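Local coordinates for protein Bug27 (Bordetella pertussis, PDB 2QPQ), which probably serves as a periplasmic solute-binding receptor of the Bug family, closing on its ligand in the manner of a Venus flytrap, at residues A[11-16]-A[55-60]; A[88-93]-A[284-289]; A[96-101]-A[279-284]; A[155-160]-A[177-182]; A[167-172]-A[194-199]. All coordinates share one frame; numbering follows the deposited sequence.

How the contacts relate
The five contacts fall into two groups, consistent with the two lobes of a Venus flytrap. Contacts 1, 2 and 3 form one group: contacts 1 and 2 have centres about 16 Å apart and touch where Phe93 meets Ala55 and Ala59, while contacts 2 and 3, about 11 Å apart, both use helix 275-296 and share Thr284. Contacts 4 and 5, centres about 12 Å apart, form the second group, joined by a probable hydrogen bond from Ile177 N to Asp171 O. Between groups the distances are larger: contacts 3 and 5 have centres about 29 Å apart, yet both reach a sheet through which strand 93-109 runs.

Contact 1 of 5, residues A[11-16]-A[55-60]; sequences DIIVTF and ARLVAD
Ile13 and Val58 run antiparallel alongside each other, while Leu57 lies transverse to Ile13. The two helix side chains therefore take hold of the isoleucine differently. Val58 uses one methyl, CG2, which sits 3.7 Å from Ile13 CG1 and 3.8 Å from Ile13 CB, close to the root of the side chain. Leu57 works further out: its CD2 lies 4.1 Å from Ile13 CD1. Ile13 bends to serve both, because after CG1 has turned beside the backbone N (chi1 -57°) the chain folds again at chi2 (-55°) and brings CD1 round to the leucine. No polar atom joins the two segments, so apolar contact alone does the work.

Strand 10-14 lies between strands 41-45 and 67-72, parallel to both. On its other face Ile12 and Val14 touch helix 21-35, so the sheet has helices on its two sides. Helix 52-59 follows strand 41-45 in the chain and precedes strand 67-72, passing over strand 10-14 on the way: this is the beta-alpha-beta crossover of an alpha/beta domain.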
# COMPACT_ATOMS: atom_id res chain seq x y z
N ASP A 11 -11.57 8.35 16.73
CA ASP A 11 -10.39 7.57 17.09
C ASP A 11 -10.00 6.87 15.79
O ASP A 11 -10.74 6.03 15.31
CB ASP A 11 -10.79 6.57 18.16
CG ASP A 11 -9.61 5.75 18.66
OD1 ASP A 11 -8.43 6.16 18.45
OD2 ASP A 11 -9.86 4.70 19.30
N ILE A 12 -8.89 7.27 15.20
CA ILE A 12 -8.47 6.74 13.91
C ILE A 12 -7.32 5.80 14.25
O ILE A 12 -6.29 6.24 14.78
CB ILE A 12 -8.02 7.86 12.95
CG1 ILE A 12 -9.19 8.79 12.59
CG2 ILE A 12 -7.38 7.30 11.67
CD1 ILE A 12 -8.72 10.03 11.80
N ILE A 13 -7.50 4.52 13.95
CA ILE A 13 -6.50 3.51 14.33
C ILE A 13 -5.71 3.19 13.10
O ILE A 13 -6.26 2.76 12.08
CB ILE A 13 -7.16 2.22 14.92
CG1 ILE A 13 -8.08 2.50 16.15
CG2 ILE A 13 -6.07 1.17 15.22
CD1 ILE A 13 -7.41 3.25 17.27
N VAL A 14 -4.41 3.47 13.15
CA VAL A 14 -3.55 3.26 11.99
C VAL A 14 -2.89 1.87 12.06
O VAL A 14 -2.33 1.53 13.09
CB VAL A 14 -2.46 4.35 11.86
CG1 VAL A 14 -1.80 4.25 10.51
CG2 VAL A 14 -3.07 5.75 12.06
N THR A 15 -2.95 1.12 10.96
CA THR A 15 -2.53 -0.29 10.91
C THR A 15 -1.04 -0.41 10.68
O THR A 15 -0.50 -1.50 10.72
CB THR A 15 -3.23 -1.03 9.74
OG1 THR A 15 -3.09 -0.25 8.53
CG2 THR A 15 -4.71 -1.31 10.06
N PHE A 16 -0.38 0.71 10.43
CA PHE A 16 1.08 0.71 10.18
C PHE A 16 1.77 1.75 11.04
O PHE A 16 1.13 2.69 11.53
CB PHE A 16 1.37 0.83 8.67
CG PHE A 16 1.26 -0.49 7.95
CD1 PHE A 16 0.00 -1.01 7.62
CD2 PHE A 16 2.39 -1.28 7.73
CE1 PHE A 16 -0.12 -2.28 7.04
CE2 PHE A 16 2.27 -2.54 7.16
CZ PHE A 16 1.01 -3.04 6.81
N ALA A 55 -6.97 -3.83 13.29
CA ALA A 55 -8.20 -4.25 12.63
C ALA A 55 -9.15 -4.92 13.64
O ALA A 55 -10.33 -4.59 13.70
CB ALA A 55 -7.90 -5.19 11.40
N ARG A 56 -8.64 -5.84 14.46
CA ARG A 56 -9.51 -6.53 15.42
C ARG A 56 -10.12 -5.53 16.40
O ARG A 56 -11.28 -5.63 16.77
CB ARG A 56 -8.70 -7.58 16.18
CG ARG A 56 -9.59 -8.54 16.99
CD ARG A 56 -8.73 -9.32 17.97
NE ARG A 56 -9.24 -10.68 18.21
CZ ARG A 56 -8.69 -11.53 19.07
NH1 ARG A 56 -7.62 -11.17 19.78
NH2 ARG A 56 -9.21 -12.75 19.22
N LEU A 57 -9.32 -4.54 16.81
CA LEU A 57 -9.76 -3.51 17.71
C LEU A 57 -10.97 -2.77 17.11
O LEU A 57 -12.02 -2.66 17.74
CB LEU A 57 -8.62 -2.53 17.98
CG LEU A 57 -8.85 -1.38 18.96
CD1 LEU A 57 -9.17 -1.94 20.35
CD2 LEU A 57 -7.65 -0.47 19.05
N VAL A 58 -10.82 -2.24 15.89
CA VAL A 58 -11.93 -1.56 15.26
C VAL A 58 -13.14 -2.45 14.99
O VAL A 58 -14.26 -1.98 15.13
CB VAL A 58 -11.48 -0.78 13.98
CG1 VAL A 58 -12.66 -0.06 13.30
CG2 VAL A 58 -10.42 0.25 14.40
N ALA A 59 -12.93 -3.69 14.53
CA ALA A 59 -14.03 -4.68 14.33
C ALA A 59 -14.94 -4.77 15.56
O ALA A 59 -16.14 -5.08 15.43
CB ALA A 59 -13.46 -6.05 14.01
N ASP A 60 -14.37 -4.54 16.74
CA ASP A 60 -15.11 -4.70 18.00
C ASP A 60 -15.69 -3.41 18.53
O ASP A 60 -16.35 -3.42 19.57
CB ASP A 60 -14.16 -5.30 19.05
CG ASP A 60 -13.97 -6.80 18.88
OD1 ASP A 60 -14.74 -7.46 18.15
OD2 ASP A 60 -13.06 -7.35 19.51

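Contact 2 of 5, residues A[88-93]-A[284-289]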
# COMPACT_ATOMS: atom_id res chain seq x y z
N ASP A 88 -13.69 -11.26 10.32
CA ASP A 88 -14.09 -11.49 8.92
C ASP A 88 -13.73 -10.20 8.19
O ASP A 88 -14.37 -9.18 8.40
CB ASP A 88 -15.57 -11.75 8.84
CG ASP A 88 -16.05 -12.06 7.42
OD1 ASP A 88 -15.46 -11.61 6.41
OD2 ASP A 88 -17.07 -12.74 7.28
N PRO A 89 -12.72 -10.24 7.31
CA PRO A 89 -12.20 -9.01 6.71
C PRO A 89 -13.18 -8.38 5.71
O PRO A 89 -13.02 -7.20 5.35
CB PRO A 89 -10.93 -9.49 5.98
CG PRO A 89 -11.30 -10.91 5.57
CD PRO A 89 -12.08 -11.45 6.75
N LYS A 90 -14.16 -9.15 5.25
CA LYS A 90 -15.24 -8.57 4.46
C LYS A 90 -16.42 -8.10 5.34
O LYS A 90 -16.80 -6.94 5.28
CB LYS A 90 -15.70 -9.53 3.37
CG LYS A 90 -14.58 -9.87 2.40
CD LYS A 90 -15.12 -10.60 1.22
CE LYS A 90 -14.02 -11.04 0.29
NZ LYS A 90 -14.61 -11.96 -0.76
N LYS A 91 -16.97 -8.96 6.18
CA LYS A 91 -18.19 -8.59 6.88
C LYS A 91 -17.97 -7.61 8.03
O LYS A 91 -18.87 -6.78 8.34
CB LYS A 91 -18.90 -9.82 7.43
CG LYS A 91 -20.25 -9.49 8.13
CD LYS A 91 -21.38 -9.27 7.09
CE LYS A 91 -22.68 -8.92 7.78
NZ LYS A 91 -23.47 -7.96 6.95
N ASP A 92 -16.79 -7.69 8.65
CA ASP A 92 -16.59 -6.96 9.91
C ASP A 92 -16.15 -5.49 9.73
O ASP A 92 -15.88 -4.80 10.71
CB ASP A 92 -15.63 -7.69 10.84
CG ASP A 92 -16.23 -8.97 11.40
OD1 ASP A 92 -17.46 -9.16 11.32
OD2 ASP A 92 -15.44 -9.80 11.90
N PHE A 93 -16.03 -5.07 8.48
CA PHE A 93 -15.58 -3.73 8.11
C PHE A 93 -16.41 -3.23 6.93
O PHE A 93 -16.84 -4.03 6.08
CB PHE A 93 -14.09 -3.75 7.72
CG PHE A 93 -13.20 -4.29 8.81
CD1 PHE A 93 -12.73 -3.46 9.83
CD2 PHE A 93 -12.87 -5.64 8.85
CE1 PHE A 93 -11.93 -3.98 10.87
CE2 PHE A 93 -12.07 -6.14 9.88
CZ PHE A 93 -11.62 -5.31 10.87
N THR A 284 -12.62 -7.22 -3.86
CA THR A 284 -11.96 -7.68 -5.08
C THR A 284 -10.47 -7.98 -4.84
O THR A 284 -9.96 -8.98 -5.33
CB THR A 284 -12.09 -6.64 -6.18
OG1 THR A 284 -13.48 -6.51 -6.51
CG2 THR A 284 -11.28 -7.04 -7.42
N ASP A 285 -9.79 -7.13 -4.07
CA ASP A 285 -8.36 -7.30 -3.84
C ASP A 285 -8.12 -8.44 -2.85
O ASP A 285 -7.14 -9.16 -2.95
CB ASP A 285 -7.71 -6.00 -3.38
CG ASP A 285 -7.33 -5.08 -4.56
OD1 ASP A 285 -7.52 -5.49 -5.74
OD2 ASP A 285 -6.81 -3.98 -4.31
N ILE A 286 -9.02 -8.60 -1.90
CA ILE A 286 -8.93 -9.73 -1.01
C ILE A 286 -8.92 -11.00 -1.85
O ILE A 286 -8.04 -11.86 -1.66
CB ILE A 286 -10.09 -9.76 0.01
CG1 ILE A 286 -9.85 -8.69 1.09
CG2 ILE A 286 -10.20 -11.18 0.65
CD1 ILE A 286 -10.99 -8.50 2.08
N ASP A 287 -9.87 -11.10 -2.78
CA ASP A 287 -10.00 -12.30 -3.62
C ASP A 287 -8.76 -12.50 -4.49
O ASP A 287 -8.24 -13.58 -4.60
CB ASP A 287 -11.27 -12.18 -4.49
CG ASP A 287 -12.57 -12.30 -3.67
OD1 ASP A 287 -12.54 -12.74 -2.48
OD2 ASP A 287 -13.64 -11.97 -4.24
N ARG A 288 -8.30 -11.42 -5.09
CA ARG A 288 -7.17 -11.47 -6.01
C ARG A 288 -5.86 -11.83 -5.28
O ARG A 288 -5.07 -12.66 -5.75
CB ARG A 288 -7.09 -10.12 -6.71
CG ARG A 288 -5.81 -9.82 -7.39
CD ARG A 288 -5.71 -8.32 -7.44
NE ARG A 288 -4.58 -7.98 -8.29
CZ ARG A 288 -3.99 -6.80 -8.30
NH1 ARG A 288 -4.40 -5.83 -7.47
NH2 ARG A 288 -3.00 -6.62 -9.14
N PHE A 289 -5.64 -11.21 -4.12
CA PHE A 289 -4.40 -11.43 -3.38
C PHE A 289 -4.41 -12.82 -2.81
O PHE A 289 -3.39 -13.49 -2.78
CB PHE A 289 -4.21 -10.39 -2.26
CG PHE A 289 -3.94 -9.01 -2.78
CD1 PHE A 289 -3.28 -8.85 -4.01
CD2 PHE A 289 -4.33 -7.87 -2.07
CE1 PHE A 289 -3.03 -7.60 -4.51
CE2 PHE A 289 -4.03 -6.56 -2.57
CZ PHE A 289 -3.40 -6.44 -3.79
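This contact joins a loop to a helix by one salt bridge laid over a small apolar patch: residues 88-93, which lead into the long strand 93-109, rest against the C-terminal helix 275-296. Lys90 carries both elements. Its chain, extended beyond CG, lies along Ile286 with the two side chains running head to tail, Lys90 CG 3.9 Å from Ile286 CD1 and Lys90 CE 3.8 Å from Ile286 CG2. Beyond the isoleucine, Lys90 NZ reaches Asp287 OD1 at 2.8 Å, meeting the oxygen on its syn side and 23° out of the carboxylate plane. The aspartate stands roughly perpendicular to the lysine, its CG turned beside the backbone N (chi1 -70°), which brings one oxygen to the ammonium group. Pro89 completes the apolar patch with CB 4.0 Å from Ile286 CD1. Ile286 is buried, whereas Asp287 is exposed, so the charged pair lies at the solvent side of the patch.

The loop is shaped by its own carboxylates. Asp92 OD2 takes the N-H of Asp88, and the N-H of Asp92 goes back to the carbonyl of Asp88. Asp88 OD1 accepts from Lys90 N at 3.0 Å and from Lys91 N at 3.1 Å, both from the same face of its plane, the second from well above it. That double grip constitutes an Asx turn and Asx motif, overlapped by a type I beta turn from Lys90 to Phe93.

Contact 3 of 5, residues A[96-101]-A[279-284]; sequences VINVAY and QKMVET
Met281 reaches from its helix toward Asn98 and Tyr101 on the strand. Its CB points at the strand but touches neither partner; CG, turned beside the backbone N (chi1 -50°), carries the chain onward, and a straight chi2 keeps it extended as far as the sulfur. SD is the first atom to arrive, 3.6 Å from Tyr101 OH. A bend at chi3 (38°) then turns CE to face both strand side chains, which lie ahead of it. This methyl lies only 3.1 Å from Tyr101 OH, a tight approach, and 3.9 Å from Tyr101 CZ; it is also 4.1 Å from Asn98 ND2, whose side chain is set square to the methionine. The tyrosine comes from the opposite direction, hydroxyl foremost.

The strand here is part of 93-109, which pairs with strands 227-235 and 269-273 near this contact and with 180-183 and 196-201 elsewhere, as expected of a strand passing between the lobes of a Venus flytrap. It has a classic beta bulge where Val96 and Ile97 both face Leu232. Asn98 is buried, and its amide is occupied at both ends: ND2 bonds to Asp273 OD2, and OD1 accepts from the backbone N of His230. Two residues earlier on the helix, Gln279 makes a second link to the strand, its OE1 taking the N-H of Ala95 while its NE2 donates to the anti lone pair of Glu283 OE2, at 2.8 Å.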
# COMPACT_ATOMS: atom_id res chain seq x y z
N VAL A 96 -15.16 3.53 3.86
CA VAL A 96 -15.59 4.93 3.87
C VAL A 96 -15.02 5.68 2.68
O VAL A 96 -15.76 6.26 1.84
CB VAL A 96 -15.15 5.64 5.16
CG1 VAL A 96 -15.51 7.14 5.09
CG2 VAL A 96 -15.87 4.94 6.35
N ILE A 97 -13.69 5.65 2.57
CA ILE A 97 -13.04 6.41 1.50
C ILE A 97 -11.66 5.89 1.22
O ILE A 97 -10.94 5.56 2.15
CB ILE A 97 -12.98 7.96 1.84
CG1 ILE A 97 -12.38 8.78 0.68
CG2 ILE A 97 -12.19 8.24 3.17
CD1 ILE A 97 -12.58 10.34 0.87
N ASN A 98 -11.32 5.81 -0.07
CA ASN A 98 -9.93 5.64 -0.50
C ASN A 98 -9.38 6.98 -0.93
O ASN A 98 -9.93 7.59 -1.86
CB ASN A 98 -9.87 4.67 -1.68
CG ASN A 98 -8.48 4.56 -2.25
OD1 ASN A 98 -7.50 4.54 -1.50
ND2 ASN A 98 -8.38 4.49 -3.59
N VAL A 99 -8.31 7.42 -0.26
CA VAL A 99 -7.77 8.78 -0.42
C VAL A 99 -6.50 8.92 -1.33
O VAL A 99 -6.16 10.02 -1.78
CB VAL A 99 -7.52 9.46 0.94
CG1 VAL A 99 -8.80 9.49 1.79
CG2 VAL A 99 -6.41 8.75 1.73
N ALA A 100 -5.81 7.82 -1.59
CA ALA A 100 -4.56 7.87 -2.35
C ALA A 100 -4.10 6.51 -2.80
O ALA A 100 -4.22 5.50 -2.06
CB ALA A 100 -3.45 8.47 -1.50
N TYR A 101 -3.51 6.50 -3.98
CA TYR A 101 -2.77 5.33 -4.45
C TYR A 101 -1.30 5.66 -4.41
O TYR A 101 -0.91 6.84 -4.48
CB TYR A 101 -3.15 5.01 -5.87
CG TYR A 101 -4.54 4.44 -6.06
CD1 TYR A 101 -4.78 3.07 -5.93
CD2 TYR A 101 -5.61 5.27 -6.43
CE1 TYR A 101 -6.06 2.55 -6.14
CE2 TYR A 101 -6.89 4.77 -6.64
CZ TYR A 101 -7.11 3.41 -6.49
OH TYR A 101 -8.38 2.91 -6.69
N GLN A 279 -15.41 -0.25 -0.98
CA GLN A 279 -15.80 -1.57 -0.47
C GLN A 279 -15.61 -2.65 -1.52
O GLN A 279 -15.09 -3.74 -1.23
CB GLN A 279 -17.25 -1.61 0.05
CG GLN A 279 -17.64 -2.97 0.71
CD GLN A 279 -16.83 -3.24 1.96
OE1 GLN A 279 -16.51 -2.31 2.67
NE2 GLN A 279 -16.46 -4.49 2.20
N LYS A 280 -16.05 -2.36 -2.75
CA LYS A 280 -15.84 -3.30 -3.83
C LYS A 280 -14.34 -3.58 -4.08
O LYS A 280 -13.95 -4.73 -4.29
CB LYS A 280 -16.54 -2.81 -5.10
CG LYS A 280 -16.62 -3.84 -6.27
CD LYS A 280 -17.56 -5.01 -5.98
CE LYS A 280 -17.65 -5.95 -7.22
NZ LYS A 280 -17.99 -7.34 -6.80
N MET A 281 -13.52 -2.52 -4.06
CA MET A 281 -12.07 -2.66 -4.27
C MET A 281 -11.46 -3.54 -3.19
O MET A 281 -10.66 -4.41 -3.50
CB MET A 281 -11.38 -1.29 -4.21
CG MET A 281 -11.98 -0.17 -5.06
SD MET A 281 -11.06 1.38 -4.92
CE MET A 281 -9.36 0.67 -4.85
N VAL A 282 -11.86 -3.31 -1.93
CA VAL A 282 -11.34 -4.11 -0.79
C VAL A 282 -11.66 -5.59 -1.05
O VAL A 282 -10.78 -6.44 -0.95
CB VAL A 282 -11.92 -3.66 0.59
CG1 VAL A 282 -11.55 -4.66 1.75
CG2 VAL A 282 -11.46 -2.25 0.95
N GLU A 283 -12.90 -5.90 -1.37
CA GLU A 283 -13.32 -7.31 -1.54
C GLU A 283 -12.68 -7.97 -2.77
O GLU A 283 -12.25 -9.11 -2.73
CB GLU A 283 -14.87 -7.39 -1.57
CG GLU A 283 -15.44 -7.04 -0.20
CD GLU A 283 -16.96 -7.21 -0.10
OE1 GLU A 283 -17.49 -8.07 -0.84
OE2 GLU A 283 -17.60 -6.53 0.75
N THR A 284 -12.62 -7.22 -3.86
CA THR A 284 -11.96 -7.68 -5.08
C THR A 284 -10.47 -7.98 -4.84
O THR A 284 -9.96 -8.98 -5.33
CB THR A 284 -12.09 -6.64 -6.18
OG1 THR A 284 -13.48 -6.51 -6.51
CG2 THR A 284 -11.28 -7.04 -7.42

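Contact 4 of 5, residues A[155-160]-A[177-182]; sequences THMVHV and IGLAVV
No flat group belongs to the residues that touch here, Met157 with Leu179 and Val160 with Ile177; the aromatic residue beside them is Tyr133, on the strand that separates the two segments, and both Met157 and Leu179 touch it.

The two apolar pairs differ in how they meet. Val160 and Ile177 approach side by side with their chains pointing opposite ways, and Ile177 CD1 lies over the valine fork: it is 3.8 Å from Val160 CB, 4.1 Å from Val160 CG2 and 4.2 Å from Val160 CG1, a nearly even seat across both methyls. The isoleucine gets there by extending, CG1 opposite the backbone N (chi1 -161°) and the chain straight at chi2. Met157 instead lies athwart Leu179, with Met157 SD 4.1 Å from Leu179 CD2. The methionine bends at chi3 (-57°), so its sulfur, rather than its terminal methyl, makes the approach.

Hydrogen bonds between the segments are absent because strand 132-135 runs between strands 158-161 and 180-183, parallel to both, and the side chains described here meet across it. Helix 165-173 links strand 158-161 to strand 180-183, which makes the unit a beta-alpha-beta crossover. That helix touches Ile177 through Asp171 and Val172 and takes Val182 against Ala168 and Leu169, while helix 141-153 lies against Met157 through Leu149 and Asn150.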
# COMPACT_ATOMS: atom_id res chain seq x y z
N THR A 155 9.39 -16.05 -13.67
CA THR A 155 10.76 -15.83 -13.25
C THR A 155 10.95 -16.39 -11.83
O THR A 155 9.98 -16.84 -11.18
CB THR A 155 11.21 -14.33 -13.36
OG1 THR A 155 10.32 -13.47 -12.62
CG2 THR A 155 11.25 -13.87 -14.84
N HIS A 156 12.21 -16.35 -11.38
CA HIS A 156 12.57 -16.98 -10.10
C HIS A 156 13.36 -16.07 -9.15
O HIS A 156 14.35 -16.49 -8.54
CB HIS A 156 13.28 -18.29 -10.38
CG HIS A 156 12.43 -19.25 -11.16
ND1 HIS A 156 12.53 -19.38 -12.52
CD2 HIS A 156 11.41 -20.05 -10.77
CE1 HIS A 156 11.63 -20.24 -12.95
NE2 HIS A 156 10.94 -20.67 -11.90
N MET A 157 12.92 -14.81 -9.03
CA MET A 157 13.55 -13.87 -8.11
C MET A 157 13.26 -14.33 -6.70
O MET A 157 12.16 -14.81 -6.43
CB MET A 157 13.00 -12.46 -8.28
CG MET A 157 13.18 -11.87 -9.67
SD MET A 157 12.46 -10.22 -9.70
CE MET A 157 10.78 -10.51 -9.19
N VAL A 158 14.24 -14.13 -5.81
CA VAL A 158 14.14 -14.57 -4.42
C VAL A 158 13.88 -13.38 -3.50
O VAL A 158 14.68 -12.44 -3.46
CB VAL A 158 15.42 -15.30 -3.98
CG1 VAL A 158 15.40 -15.57 -2.42
CG2 VAL A 158 15.59 -16.59 -4.78
N HIS A 159 12.79 -13.44 -2.75
CA HIS A 159 12.37 -12.31 -1.91
C HIS A 159 13.20 -12.24 -0.64
O HIS A 159 13.39 -13.25 0.08
CB HIS A 159 10.88 -12.45 -1.59
CG HIS A 159 10.39 -11.54 -0.51
ND1 HIS A 159 10.50 -10.16 -0.55
CD2 HIS A 159 9.74 -11.82 0.65
CE1 HIS A 159 9.94 -9.64 0.53
NE2 HIS A 159 9.47 -10.63 1.27
N VAL A 160 13.71 -11.05 -0.37
CA VAL A 160 14.41 -10.82 0.88
C VAL A 160 13.65 -9.67 1.59
O VAL A 160 13.61 -8.53 1.08
CB VAL A 160 15.91 -10.46 0.64
CG1 VAL A 160 16.59 -10.08 1.98
CG2 VAL A 160 16.70 -11.63 -0.11
N ILE A 177 22.11 -5.09 -1.61
CA ILE A 177 21.19 -5.92 -2.38
C ILE A 177 21.06 -5.24 -3.77
O ILE A 177 21.14 -4.00 -3.89
CB ILE A 177 19.80 -6.14 -1.65
CG1 ILE A 177 19.08 -7.36 -2.22
CG2 ILE A 177 18.93 -4.83 -1.67
CD1 ILE A 177 17.96 -7.96 -1.32
N GLY A 178 20.88 -6.06 -4.80
CA GLY A 178 20.87 -5.56 -6.19
C GLY A 178 19.56 -4.98 -6.68
O GLY A 178 19.50 -4.34 -7.76
N LEU A 179 18.51 -5.18 -5.90
CA LEU A 179 17.20 -4.85 -6.36
C LEU A 179 16.24 -4.81 -5.17
O LEU A 179 16.38 -5.58 -4.21
CB LEU A 179 16.75 -5.91 -7.38
CG LEU A 179 15.27 -5.95 -7.79
CD1 LEU A 179 14.83 -4.72 -8.64
CD2 LEU A 179 14.98 -7.22 -8.50
N ALA A 180 15.27 -3.90 -5.23
CA ALA A 180 14.17 -3.92 -4.28
C ALA A 180 12.89 -3.41 -4.90
O ALA A 180 12.88 -2.61 -5.86
CB ALA A 180 14.52 -3.05 -2.99
N VAL A 181 11.80 -3.83 -4.30
CA VAL A 181 10.50 -3.28 -4.61
C VAL A 181 10.01 -2.48 -3.41
O VAL A 181 9.84 -3.01 -2.32
CB VAL A 181 9.54 -4.38 -4.97
CG1 VAL A 181 8.18 -3.80 -5.33
CG2 VAL A 181 10.19 -5.19 -6.12
N VAL A 182 9.82 -1.17 -3.62
CA VAL A 182 9.41 -0.31 -2.52
C VAL A 182 8.32 0.62 -3.06
O VAL A 182 8.03 0.64 -4.26
CB VAL A 182 10.62 0.45 -1.87
CG1 VAL A 182 11.68 -0.55 -1.33
CG2 VAL A 182 11.29 1.39 -2.87

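Contact 5 of 5, residues A[167-172]-A[194-199]; sequences PALNDV and GKLQAL
Two rotations set up the meeting of Val172 with Leu196. The valine turns CG1 between its backbone N and carbonyl carbon (chi1 63°), with CG2 opposite the N, so both methyls are offered to the strand. Leu196 places CG beside its own backbone N (chi1 -63°), and its fork straddles two helix residues one turn apart. Leu196 CD2 goes to the valine, at 3.8 Å from Val172 CG1 and the same distance from Val172 CG2. Leu196 CD1 goes to Leu169 CD2 at 3.5 Å, a close methyl-to-methyl approach. Both helix side chains are nearly perpendicular to the leucine. All three residues are buried and the contact is wholly apolar.

Leu196 also touches Phe190 and Ile191 of helix 184-192, closed by a Schellman motif in which Gly194 has positive phi. It reaches Leu173 as well, the last residue of helix 165-173. Strand 196-201 runs antiparallel to strand 93-109, whose Pro109 meets Val172. Helix 165-173 thus packs on the start of a sheet strand, as helices do in an alpha/beta domain, with Leu169 further touching Ser186 on helix 184-192.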
# COMPACT_ATOMS: atom_id res chain seq x y z
N PRO A 167 14.74 0.60 5.60
CA PRO A 167 15.83 -0.37 5.51
C PRO A 167 16.06 -1.03 4.13
O PRO A 167 17.23 -1.25 3.76
CB PRO A 167 15.44 -1.40 6.59
CG PRO A 167 14.66 -0.54 7.60
CD PRO A 167 13.77 0.20 6.64
N ALA A 168 15.01 -1.31 3.36
CA ALA A 168 15.19 -1.86 2.01
C ALA A 168 15.98 -0.89 1.16
O ALA A 168 16.96 -1.26 0.54
CB ALA A 168 13.85 -2.18 1.35
N LEU A 169 15.55 0.37 1.15
CA LEU A 169 16.26 1.39 0.41
C LEU A 169 17.73 1.56 0.82
O LEU A 169 18.58 1.72 -0.05
CB LEU A 169 15.52 2.72 0.53
CG LEU A 169 14.28 2.86 -0.37
CD1 LEU A 169 13.43 4.05 0.14
CD2 LEU A 169 14.70 3.01 -1.81
N ASN A 170 18.04 1.53 2.12
CA ASN A 170 19.42 1.56 2.56
C ASN A 170 20.28 0.48 1.94
O ASN A 170 21.43 0.75 1.54
CB ASN A 170 19.53 1.49 4.09
CG ASN A 170 19.10 2.76 4.74
OD1 ASN A 170 18.95 3.79 4.05
ND2 ASN A 170 18.90 2.73 6.04
N ASP A 171 19.75 -0.73 1.84
CA ASP A 171 20.56 -1.82 1.26
C ASP A 171 20.71 -1.75 -0.28
O ASP A 171 21.74 -2.19 -0.85
CB ASP A 171 20.02 -3.19 1.62
CG ASP A 171 20.71 -3.79 2.82
OD1 ASP A 171 21.39 -3.08 3.59
OD2 ASP A 171 20.53 -5.00 3.02
N VAL A 172 19.70 -1.23 -0.97
CA VAL A 172 19.86 -1.03 -2.41
C VAL A 172 20.75 0.20 -2.66
O VAL A 172 21.61 0.17 -3.52
CB VAL A 172 18.50 -1.08 -3.19
CG1 VAL A 172 17.59 0.01 -2.77
CG2 VAL A 172 18.73 -1.02 -4.72
N GLY A 194 19.55 10.49 -8.61
CA GLY A 194 20.35 9.53 -9.37
C GLY A 194 21.13 8.53 -8.51
O GLY A 194 22.12 7.93 -8.96
N LYS A 195 20.69 8.35 -7.27
CA LYS A 195 21.30 7.35 -6.41
C LYS A 195 20.71 5.97 -6.68
O LYS A 195 21.33 4.95 -6.40
CB LYS A 195 21.13 7.75 -4.94
CG LYS A 195 21.88 9.05 -4.62
CD LYS A 195 22.03 9.27 -3.13
CE LYS A 195 23.27 10.11 -2.83
NZ LYS A 195 24.14 9.55 -1.69
N LEU A 196 19.50 5.95 -7.23
CA LEU A 196 18.84 4.71 -7.66
C LEU A 196 18.34 4.91 -9.07
O LEU A 196 18.04 6.03 -9.48
CB LEU A 196 17.60 4.41 -6.80
CG LEU A 196 17.89 4.15 -5.31
CD1 LEU A 196 16.61 4.15 -4.53
CD2 LEU A 196 18.63 2.79 -5.10
N GLN A 197 18.15 3.79 -9.74
CA GLN A 197 17.52 3.73 -11.03
C GLN A 197 16.24 2.90 -10.90
O GLN A 197 16.24 1.88 -10.24
CB GLN A 197 18.50 3.03 -11.91
CG GLN A 197 18.15 2.83 -13.33
CD GLN A 197 19.38 2.27 -14.03
OE1 GLN A 197 20.43 2.93 -14.06
NE2 GLN A 197 19.28 1.01 -14.52
N ALA A 198 15.16 3.37 -11.53
CA ALA A 198 13.89 2.67 -11.53
C ALA A 198 13.66 1.86 -12.81
O ALA A 198 13.71 2.40 -13.92
CB ALA A 198 12.75 3.66 -11.29
N LEU A 199 13.42 0.56 -12.66
CA LEU A 199 13.17 -0.32 -13.79
C LEU A 199 11.70 -0.33 -14.28
O LEU A 199 11.42 -0.46 -15.48
CB LEU A 199 13.66 -1.72 -13.43
CG LEU A 199 15.16 -1.88 -13.18
CD1 LEU A 199 15.50 -3.38 -13.03
CD2 LEU A 199 15.98 -1.22 -14.30